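Local structure of flavin prenyltransferase UbiX (Methanocaldococcus jannaschii, 6M8V) at the flavin mononucleotide site and the interface of chains A and B. The protein catalyses the metal-independent transfer of a dimethylallyl group from dimethylallyl monophosphate to N5 and C6 of reduced FMN, making the prenylated flavin cofactor of UbiD decarboxylases. Coordinates in Å, arbitrary orientation; residue numbers count along the deposited sequence, not the author numbering. Chains: chain A/B/C, Flavin prenyltransferase UbiX.

Contact 1: the flavin mononucleotide site. Residues chain A 8-11, 34, 36, 40, 85-88, 120-121; chain B 181; chain C 65-66, 97-98, 103. With FMN (flavin mononucleotide), chain D.
Three chains enclose the FMN, partly occupied here, in a Rossmann-like flavoprotein pocket that hides 613 of its 635 Å². Hydrogen bonds define the pyrimidine edge. Carbonyl O4 accepts from the A:Arg120 side chain and, over a longer bond, from the backbone N of A:Ser11. A:Arg120 NH2 lies 2.7 Å from FMN O4, which sits in the guanidinium plane, and the bond is nearly straight (175° at the hydrogen). FMN N3 donates to A:Arg120 O at 2.8 Å, nearly along the C=O axis, while A:Met86 N, at the start of helix 86-94, donates to O2. On the ribityl chain, FMN O3' reaches C:Ser97 O at 2.7 Å, in the carbonyl plane.

The phosphate is gripped by hydroxyls: A:Ser34 OG bonds FMN O1P at 2.7 Å, and A:Ser85 OG and A:Thr88 OG1 converge on O2P. The salt bridge from A:Lys87 NZ to FMN O3P spans 3.2 Å; CG sits anti to the backbone N and a bend at chi2 (-115°) lays CD alongside O5'. An alanine here would lose this ammonium and the methylenes beside C5' and C:Ala98, and would probably weaken phosphate anchoring.

Contacts on the two faces clamp the isoalloxazine. On one, A:Ala10 CB lies over the pyrimidine ring and A:Ile40 CD1 over the dimethylbenzene ring. On the opposite one, the C:Arg103 guanidinium covers the pyrimidine ring in a cation-pi contact, which would probably stabilise negative charge on reduced flavin. Its second-shell partner is A:Glu121, met tip to tip with the two planes 30° apart: C:Arg103 NH1 lies 2.8 Å from A:Glu121 OE2, nearly along the carboxylate C-O axis.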
loop_
_atom_site.group_PDB
_atom_site.type_symbol
_atom_site.label_atom_id
_atom_site.label_comp_id
_atom_site.label_asym_id
_atom_site.label_seq_id
_atom_site.Cartn_x
_atom_site.Cartn_y
_atom_site.Cartn_z
ATOM N N THR A 8 -31.581 9.887 -0.662
ATOM C CA THR A 8 -31.505 8.432 -0.634
ATOM C C THR A 8 -32.100 7.906 0.665
ATOM O O THR A 8 -32.363 8.654 1.610
ATOM C CB THR A 8 -30.059 7.939 -0.806
ATOM O OG1 THR A 8 -29.251 8.389 0.289
ATOM C CG2 THR A 8 -29.477 8.449 -2.110
ATOM N N GLY A 9 -32.315 6.594 0.694
ATOM C CA GLY A 9 -33.029 5.965 1.788
ATOM C C GLY A 9 -32.250 5.834 3.080
ATOM O O GLY A 9 -31.827 4.741 3.449
ATOM N N ALA A 10 -32.059 6.939 3.787
ATOM C CA ALA A 10 -31.477 6.892 5.116
ATOM C C ALA A 10 -32.255 7.849 6.001
ATOM O O ALA A 10 -32.929 8.760 5.518
ATOM C CB ALA A 10 -29.982 7.242 5.103
ATOM N N SER A 11 -32.176 7.619 7.308
ATOM C CA SER A 11 -32.895 8.467 8.247
ATOM C C SER A 11 -32.389 9.901 8.163
ATOM O O SER A 11 -31.220 10.158 7.860
ATOM C CB SER A 11 -32.741 7.937 9.673
ATOM O OG SER A 11 -33.579 8.649 10.571
ATOM N N SER A 34 -34.773 8.580 -4.433
ATOM C CA SER A 34 -34.762 7.141 -4.645
ATOM C C SER A 34 -36.035 6.511 -4.087
ATOM O O SER A 34 -36.721 7.083 -3.233
ATOM C CB SER A 34 -33.541 6.499 -3.986
ATOM O OG SER A 34 -33.662 6.519 -2.574
ATOM N N SER A 36 -36.366 4.029 -2.058
ATOM C CA SER A 36 -36.262 3.854 -0.612
ATOM C C SER A 36 -36.532 5.160 0.125
ATOM O O SER A 36 -37.204 5.167 1.163
ATOM C CB SER A 36 -34.879 3.315 -0.244
ATOM O OG SER A 36 -34.654 2.046 -0.826
ATOM N N ILE A 40 -39.153 6.536 3.151
ATOM C CA ILE A 40 -38.671 7.139 4.390
ATOM C C ILE A 40 -39.291 8.519 4.596
ATOM O O ILE A 40 -39.627 8.897 5.724
ATOM C CB ILE A 40 -37.131 7.183 4.394
ATOM C CG1 ILE A 40 -36.585 5.756 4.481
ATOM C CG2 ILE A 40 -36.612 8.024 5.551
ATOM C CD1 ILE A 40 -35.133 5.664 4.872
ATOM N N SER A 85 -27.364 7.239 2.064
ATOM C CA SER A 85 -27.393 5.904 2.638
ATOM C C SER A 85 -26.020 5.244 2.507
ATOM O O SER A 85 -25.163 5.685 1.736
ATOM C CB SER A 85 -28.466 5.059 1.953
ATOM O OG SER A 85 -28.130 4.819 0.596
ATOM N N MET A 86 -25.801 4.183 3.291
ATOM C CA MET A 86 -24.531 3.469 3.182
ATOM C C MET A 86 -24.433 2.756 1.842
ATOM O O MET A 86 -23.348 2.671 1.254
ATOM C CB MET A 86 -24.364 2.480 4.337
ATOM C CG MET A 86 -24.255 3.114 5.729
ATOM S SD MET A 86 -23.042 4.437 5.897
ATOM C CE MET A 86 -24.005 5.910 5.541
ATOM N N LYS A 87 -25.569 2.281 1.339
ATOM C CA LYS A 87 -25.630 1.681 0.013
ATOM C C LYS A 87 -25.185 2.665 -1.063
ATOM O O LYS A 87 -24.395 2.323 -1.949
ATOM C CB LYS A 87 -27.059 1.193 -0.242
ATOM C CG LYS A 87 -27.312 0.639 -1.621
ATOM C CD LYS A 87 -28.290 1.495 -2.380
ATOM C CE LYS A 87 -28.807 0.757 -3.602
ATOM N NZ LYS A 87 -29.508 1.684 -4.523
ATOM N N THR A 88 -25.697 3.894 -1.013
ATOM C CA THR A 88 -25.336 4.868 -2.036
ATOM C C THR A 88 -23.913 5.384 -1.836
ATOM O O THR A 88 -23.210 5.653 -2.818
ATOM C CB THR A 88 -26.354 6.012 -2.039
ATOM O OG1 THR A 88 -27.622 5.506 -2.481
ATOM C CG2 THR A 88 -25.922 7.124 -2.975
ATOM N N ARG A 120 -25.431 9.156 6.645
ATOM C CA ARG A 120 -26.150 9.094 7.917
ATOM C C ARG A 120 -26.136 7.652 8.407
ATOM O O ARG A 120 -26.855 6.799 7.873
ATOM C CB ARG A 120 -27.584 9.602 7.763
ATOM C CG ARG A 120 -28.123 10.473 8.919
ATOM C CD ARG A 120 -28.191 9.738 10.271
ATOM N NE ARG A 120 -28.670 8.366 10.153
ATOM C CZ ARG A 120 -28.663 7.478 11.141
ATOM N NH1 ARG A 120 -28.203 7.809 12.339
ATOM N NH2 ARG A 120 -29.102 6.243 10.921
ATOM N N GLU A 121 -25.324 7.389 9.425
ATOM C CA GLU A 121 -25.204 6.064 10.009
ATOM C C GLU A 121 -24.524 6.206 11.360
ATOM O O GLU A 121 -23.746 7.140 11.579
ATOM C CB GLU A 121 -24.404 5.114 9.104
ATOM C CG GLU A 121 -24.392 3.663 9.571
ATOM C CD GLU A 121 -25.788 3.157 9.909
ATOM O OE1 GLU A 121 -26.222 3.325 11.072
ATOM O OE2 GLU A 121 -26.450 2.592 9.010
ATOM N N TRP B 181 -36.440 1.135 16.122
ATOM C CA TRP B 181 -36.939 1.136 14.750
ATOM C C TRP B 181 -38.250 0.362 14.633
ATOM O O TRP B 181 -39.214 0.839 14.021
ATOM C CB TRP B 181 -35.873 0.566 13.814
ATOM C CG TRP B 181 -36.391 0.008 12.519
ATOM C CD1 TRP B 181 -36.063 -1.194 11.964
ATOM C CD2 TRP B 181 -37.314 0.629 11.611
ATOM N NE1 TRP B 181 -36.725 -1.363 10.774
ATOM C CE2 TRP B 181 -37.501 -0.259 10.537
ATOM C CE3 TRP B 181 -38.002 1.849 11.604
ATOM C CZ2 TRP B 181 -38.347 0.029 9.472
ATOM C CZ3 TRP B 181 -38.850 2.126 10.552
ATOM C CH2 TRP B 181 -39.015 1.220 9.499
ATOM N N PHE C 65 -37.232 -3.622 3.574
ATOM C CA PHE C 65 -36.356 -2.808 4.406
ATOM C C PHE C 65 -37.062 -2.293 5.651
ATOM O O PHE C 65 -36.393 -1.848 6.588
ATOM C CB PHE C 65 -35.770 -1.654 3.593
ATOM C CG PHE C 65 -34.452 -1.988 2.958
ATOM C CD1 PHE C 65 -33.331 -2.224 3.742
ATOM C CD2 PHE C 65 -34.334 -2.089 1.579
ATOM C CE1 PHE C 65 -32.118 -2.544 3.165
ATOM C CE2 PHE C 65 -33.120 -2.406 0.993
ATOM C CZ PHE C 65 -32.010 -2.634 1.786
ATOM N N PHE C 66 -38.386 -2.370 5.696
ATOM C CA PHE C 66 -39.116 -2.046 6.912
ATOM C C PHE C 66 -39.073 -3.170 7.938
ATOM O O PHE C 66 -39.682 -3.037 9.005
ATOM C CB PHE C 66 -40.564 -1.684 6.574
ATOM C CG PHE C 66 -40.736 -0.255 6.151
ATOM C CD1 PHE C 66 -40.145 0.210 4.985
ATOM C CD2 PHE C 66 -41.467 0.629 6.924
ATOM C CE1 PHE C 66 -40.292 1.527 4.593
ATOM C CE2 PHE C 66 -41.618 1.949 6.535
ATOM C CZ PHE C 66 -41.029 2.398 5.368
ATOM N N SER C 97 -25.359 -2.239 0.527
ATOM C CA SER C 97 -26.506 -2.845 1.197
ATOM C C SER C 97 -27.787 -2.490 0.438
ATOM O O SER C 97 -28.636 -1.730 0.901
ATOM C CB SER C 97 -26.561 -2.396 2.651
ATOM O OG SER C 97 -26.329 -1.002 2.761
ATOM N N ALA C 98 -27.918 -3.074 -0.758
ATOM C CA ALA C 98 -29.084 -2.836 -1.601
ATOM C C ALA C 98 -30.240 -3.785 -1.313
ATOM O O ALA C 98 -31.305 -3.634 -1.921
ATOM C CB ALA C 98 -28.711 -2.941 -3.085
ATOM N N ARG C 103 -27.687 -5.556 4.173
ATOM C CA ARG C 103 -27.897 -4.552 5.209
ATOM C C ARG C 103 -27.657 -5.134 6.600
ATOM O O ARG C 103 -27.015 -4.489 7.440
ATOM C CB ARG C 103 -29.304 -3.958 5.088
ATOM C CG ARG C 103 -29.728 -3.059 6.250
ATOM C CD ARG C 103 -28.840 -1.812 6.403
ATOM N NE ARG C 103 -29.349 -0.938 7.461
ATOM C CZ ARG C 103 -28.707 0.120 7.955
ATOM N NH1 ARG C 103 -27.515 0.457 7.489
ATOM N NH2 ARG C 103 -29.262 0.847 8.920
HETATM N N1 FMN D . -29.344 2.902 5.628
HETATM C C2 FMN D . -28.300 3.692 6.061
HETATM O O2 FMN D . -27.206 3.510 5.551
HETATM N N3 FMN D . -28.469 4.663 7.042
HETATM C C4 FMN D . -29.735 4.841 7.585
HETATM O O4 FMN D . -29.966 5.689 8.453
HETATM C C4A FMN D . -30.785 4.046 7.150
HETATM N N5 FMN D . -32.022 4.240 7.710
HETATM C C5A FMN D . -33.077 3.468 7.294
HETATM C C6 FMN D . -34.313 3.686 7.871
HETATM C C7 FMN D . -35.391 2.921 7.473
HETATM C C7M FMN D . -36.722 3.168 8.101
HETATM C C8 FMN D . -35.237 1.943 6.500
HETATM C C8M FMN D . -36.425 1.132 6.084
HETATM C C9 FMN D . -33.993 1.722 5.917
HETATM C C9A FMN D . -32.905 2.490 6.316
HETATM N N10 FMN D . -31.660 2.292 5.746
HETATM C C10 FMN D . -30.598 3.072 6.172
HETATM C "C1'" FMN D . -31.459 1.228 4.696
HETATM C "C2'" FMN D . -31.361 1.804 3.288
HETATM O "O2'" FMN D . -32.568 2.450 2.952
HETATM C "C3'" FMN D . -31.086 0.721 2.256
HETATM O "O3'" FMN D . -29.726 0.341 2.306
HETATM C "C4'" FMN D . -31.480 1.183 0.853
HETATM O "O4'" FMN D . -31.174 0.167 -0.074
HETATM C "C5'" FMN D . -30.806 2.481 0.420
HETATM O "O5'" FMN D . -31.059 2.684 -0.957
HETATM P P FMN D . -30.937 4.140 -1.646
HETATM O O1P FMN D . -31.982 5.045 -1.059
HETATM O O2P FMN D . -29.572 4.706 -1.330
HETATM O O3P FMN D . -31.113 4.015 -3.139
HETATM O O HOH W 1 -33.861 2.928 -3.378
HETATM O O HOH W 2 -28.027 1.596 3.113
HETATM O O HOH W 3 -32.190 -1.072 -2.896
#

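Contact 2: the interface of chains A and B. Residues chain A 15, 119-122, 144-147; chain B 15, 119-122, 144-147.
A:Ile146 and B:Ile146 each have CG1 anti to the carbonyl carbon (chi1 -47°) and CG2 anti to the backbone N, so the two branches point at different neighbours. A:Arg120 and B:Arg120 bend at chi2 and chi3, swinging the guanidinium toward the partner chain. The two-fold relation repeats each contact with A and B exchanged.

Apolar packing centres on the isoleucines, which cross obliquely, A:Ile146 CG1 lying 3.7 Å from B:Ile146 CG1. Each buries about 98 Å², far more than any neighbour in the patch. The CD1 end of B:Ile146 lies against A:Pro144 CB, at 3.8 Å, while its CG2 branch lies 3.5 Å from A:Arg120 CD as the two side chains run past each other in opposite directions. The A:Pro147 and B:Pro147 rings meet tip to tip.

Polar bonds frame this core. A:Arg120 NH1 donates to B:Ile146 O at 2.9 Å; the oxygen lies in the guanidinium plane, but the donor sits 28° above the carbonyl plane, and the angle at the hydrogen is 137°. A:Met122, extended beyond CG, brings SD to a weak bond from B:Ile146 N. A:Met122 N donates to A:Glu121 OE1 at 2.7 Å, on the anti lone pair. One water bonds A:Tyr15 OH, A:Pro145 O and B:Pro147 O, stitching both chains.

This symmetric proline-rich seam joins two subunits of the deposited dodecamer and probably helps hold the assembly together.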
loop_
_atom_site.group_PDB
_atom_site.type_symbol
_atom_site.label_atom_id
_atom_site.label_comp_id
_atom_site.label_asym_id
_atom_site.label_seq_id
_atom_site.Cartn_x
_atom_site.Cartn_y
_atom_site.Cartn_z
ATOM N N TYR A 15 -33.515 16.874 6.755
ATOM C CA TYR A 15 -32.443 17.737 6.278
ATOM C C TYR A 15 -32.644 18.096 4.814
ATOM O O TYR A 15 -32.445 19.249 4.417
ATOM C CB TYR A 15 -31.085 17.061 6.463
ATOM C CG TYR A 15 -30.639 16.848 7.890
ATOM C CD1 TYR A 15 -30.413 17.922 8.740
ATOM C CD2 TYR A 15 -30.395 15.568 8.374
ATOM C CE1 TYR A 15 -29.989 17.721 10.043
ATOM C CE2 TYR A 15 -29.966 15.362 9.671
ATOM C CZ TYR A 15 -29.766 16.443 10.499
ATOM O OH TYR A 15 -29.336 16.236 11.787
ATOM N N PRO A 119 -23.409 11.204 4.623
ATOM C CA PRO A 119 -23.732 9.837 5.058
ATOM C C PRO A 119 -24.291 9.824 6.476
ATOM O O PRO A 119 -23.706 10.398 7.396
ATOM C CB PRO A 119 -22.384 9.111 4.971
ATOM C CG PRO A 119 -21.374 10.196 5.115
ATOM C CD PRO A 119 -21.959 11.413 4.468
ATOM N N ARG A 120 -25.431 9.156 6.645
ATOM C CA ARG A 120 -26.150 9.094 7.917
ATOM C C ARG A 120 -26.136 7.652 8.407
ATOM O O ARG A 120 -26.855 6.799 7.873
ATOM C CB ARG A 120 -27.584 9.602 7.763
ATOM C CG ARG A 120 -28.123 10.473 8.919
ATOM C CD ARG A 120 -28.191 9.738 10.271
ATOM N NE ARG A 120 -28.670 8.366 10.153
ATOM C CZ ARG A 120 -28.663 7.478 11.141
ATOM N NH1 ARG A 120 -28.203 7.809 12.339
ATOM N NH2 ARG A 120 -29.102 6.243 10.921
ATOM N N GLU A 121 -25.324 7.389 9.425
ATOM C CA GLU A 121 -25.204 6.064 10.009
ATOM C C GLU A 121 -24.524 6.206 11.360
ATOM O O GLU A 121 -23.746 7.140 11.579
ATOM C CB GLU A 121 -24.404 5.114 9.104
ATOM C CG GLU A 121 -24.392 3.663 9.571
ATOM C CD GLU A 121 -25.788 3.157 9.909
ATOM O OE1 GLU A 121 -26.222 3.325 11.072
ATOM O OE2 GLU A 121 -26.450 2.592 9.010
ATOM N N MET A 122 -24.819 5.275 12.256
ATOM C CA MET A 122 -24.201 5.328 13.569
ATOM C C MET A 122 -24.313 3.966 14.242
ATOM O O MET A 122 -25.420 3.427 14.374
ATOM C CB MET A 122 -24.860 6.420 14.409
ATOM C CG MET A 122 -24.166 6.717 15.711
ATOM S SD MET A 122 -25.109 7.914 16.680
ATOM C CE MET A 122 -24.162 7.895 18.185
ATOM N N PRO A 144 -21.222 14.095 6.951
ATOM C CA PRO A 144 -22.308 13.472 7.731
ATOM C C PRO A 144 -22.999 14.507 8.599
ATOM O O PRO A 144 -22.343 15.404 9.150
ATOM C CB PRO A 144 -21.586 12.416 8.588
ATOM C CG PRO A 144 -20.125 12.721 8.469
ATOM C CD PRO A 144 -19.928 13.428 7.169
ATOM N N PRO A 145 -24.322 14.429 8.732
ATOM C CA PRO A 145 -25.041 15.441 9.523
ATOM C C PRO A 145 -24.753 15.296 11.007
ATOM O O PRO A 145 -25.394 14.506 11.705
ATOM C CB PRO A 145 -26.514 15.167 9.194
ATOM C CG PRO A 145 -26.558 13.703 8.833
ATOM C CD PRO A 145 -25.219 13.391 8.187
ATOM N N ILE A 146 -23.768 16.047 11.487
ATOM C CA ILE A 146 -23.335 15.982 12.879
ATOM C C ILE A 146 -23.525 17.362 13.496
ATOM O O ILE A 146 -22.614 18.204 13.446
ATOM C CB ILE A 146 -21.880 15.506 12.987
ATOM C CG1 ILE A 146 -21.672 14.279 12.095
ATOM C CG2 ILE A 146 -21.544 15.173 14.424
ATOM C CD1 ILE A 146 -20.261 13.753 12.078
ATOM N N PRO A 147 -24.692 17.637 14.071
ATOM C CA PRO A 147 -24.937 18.970 14.630
ATOM C C PRO A 147 -23.965 19.304 15.748
ATOM O O PRO A 147 -23.477 18.428 16.466
ATOM C CB PRO A 147 -26.378 18.880 15.147
ATOM C CG PRO A 147 -26.689 17.421 15.231
ATOM C CD PRO A 147 -25.864 16.754 14.180
ATOM N N TYR B 15 -24.046 15.586 25.150
ATOM C CA TYR B 15 -24.072 14.132 25.047
ATOM C C TYR B 15 -23.369 13.491 26.233
ATOM O O TYR B 15 -23.852 12.498 26.788
ATOM C CB TYR B 15 -23.417 13.672 23.745
ATOM C CG TYR B 15 -24.140 14.042 22.472
ATOM C CD1 TYR B 15 -25.412 13.558 22.203
ATOM C CD2 TYR B 15 -23.524 14.837 21.512
ATOM C CE1 TYR B 15 -26.064 13.887 21.025
ATOM C CE2 TYR B 15 -24.168 15.164 20.334
ATOM C CZ TYR B 15 -25.436 14.686 20.098
ATOM O OH TYR B 15 -26.072 15.009 18.925
ATOM N N PRO B 119 -16.327 11.203 17.402
ATOM C CA PRO B 119 -15.749 12.427 16.825
ATOM C C PRO B 119 -16.836 13.368 16.320
ATOM O O PRO B 119 -17.727 12.966 15.569
ATOM C CB PRO B 119 -14.876 11.900 15.681
ATOM C CG PRO B 119 -15.493 10.594 15.320
ATOM C CD PRO B 119 -16.032 10.010 16.589
ATOM N N ARG B 120 -16.751 14.631 16.735
ATOM C CA ARG B 120 -17.741 15.657 16.410
ATOM C C ARG B 120 -17.072 16.713 15.541
ATOM O O ARG B 120 -16.281 17.526 16.037
ATOM C CB ARG B 120 -18.320 16.283 17.681
ATOM C CG ARG B 120 -19.836 16.572 17.664
ATOM C CD ARG B 120 -20.264 17.586 16.587
ATOM N NE ARG B 120 -19.343 18.708 16.459
ATOM C CZ ARG B 120 -19.398 19.624 15.498
ATOM N NH1 ARG B 120 -20.340 19.564 14.567
ATOM N NH2 ARG B 120 -18.493 20.596 15.460
ATOM N N GLU B 121 -17.396 16.702 14.254
ATOM C CA GLU B 121 -16.847 17.649 13.299
ATOM C C GLU B 121 -17.711 17.610 12.049
ATOM O O GLU B 121 -18.329 16.587 11.742
ATOM C CB GLU B 121 -15.386 17.324 12.951
ATOM C CG GLU B 121 -14.696 18.379 12.094
ATOM C CD GLU B 121 -14.897 19.785 12.642
ATOM O OE1 GLU B 121 -15.907 20.432 12.279
ATOM O OE2 GLU B 121 -14.044 20.243 13.435
ATOM N N MET B 122 -17.743 18.726 11.336
ATOM C CA MET B 122 -18.534 18.770 10.118
ATOM C C MET B 122 -18.074 19.936 9.252
ATOM O O MET B 122 -18.045 21.082 9.718
ATOM C CB MET B 122 -20.016 18.886 10.465
ATOM C CG MET B 122 -20.951 18.724 9.295
ATOM S SD MET B 122 -22.659 19.023 9.797
ATOM C CE MET B 122 -23.455 18.956 8.208
ATOM N N PRO B 144 -19.416 8.821 15.574
ATOM C CA PRO B 144 -19.766 10.254 15.590
ATOM C C PRO B 144 -21.236 10.437 15.919
ATOM O O PRO B 144 -22.084 9.648 15.474
ATOM C CB PRO B 144 -19.452 10.725 14.158
ATOM C CG PRO B 144 -19.245 9.480 13.353
ATOM C CD PRO B 144 -18.804 8.413 14.298
ATOM N N PRO B 145 -21.577 11.454 16.709
ATOM C CA PRO B 145 -22.985 11.642 17.097
ATOM C C PRO B 145 -23.831 12.100 15.922
ATOM O O PRO B 145 -23.906 13.295 15.621
ATOM C CB PRO B 145 -22.911 12.704 18.201
ATOM C CG PRO B 145 -21.659 13.486 17.892
ATOM C CD PRO B 145 -20.693 12.499 17.261
ATOM N N ILE B 146 -24.453 11.145 15.241
ATOM C CA ILE B 146 -25.256 11.419 14.054
ATOM C C ILE B 146 -26.679 10.949 14.331
ATOM O O ILE B 146 -27.019 9.784 14.064
ATOM C CB ILE B 146 -24.664 10.741 12.811
ATOM C CG1 ILE B 146 -23.157 11.000 12.753
ATOM C CG2 ILE B 146 -25.336 11.262 11.561
ATOM C CD1 ILE B 146 -22.455 10.335 11.598
ATOM N N PRO B 147 -27.532 11.812 14.874
ATOM C CA PRO B 147 -28.894 11.386 15.207
ATOM C C PRO B 147 -29.665 10.938 13.977
ATOM O O PRO B 147 -29.433 11.409 12.861
ATOM C CB PRO B 147 -29.516 12.639 15.834
ATOM C CG PRO B 147 -28.633 13.776 15.432
ATOM C CD PRO B 147 -27.263 13.204 15.267
HETATM O O HOH W 4 -28.155 13.905 12.007
HETATM O O HOH W 5 -24.332 15.692 17.085
HETATM O O HOH W 6 -21.724 7.442 13.602
#

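The C-alpha centres of contact 1 and contact 2 lie about 16 Å apart, and A:Arg120 and A:Glu121 belong to both. The guanidinium of A:Arg120 divides its work: one terminal nitrogen serves the flavin, the other the backbone of chain B. A:Glu121 likewise uses one carboxylate oxygen toward chain C in contact 1 and the other to brace its own chain in contact 2. Since the loop after strand 114-119 carries both residues, assembly of the A and B subunits probably helps fix the flavin-binding groups, and the complete pocket, lined by three chains, probably depends on oligomerisation.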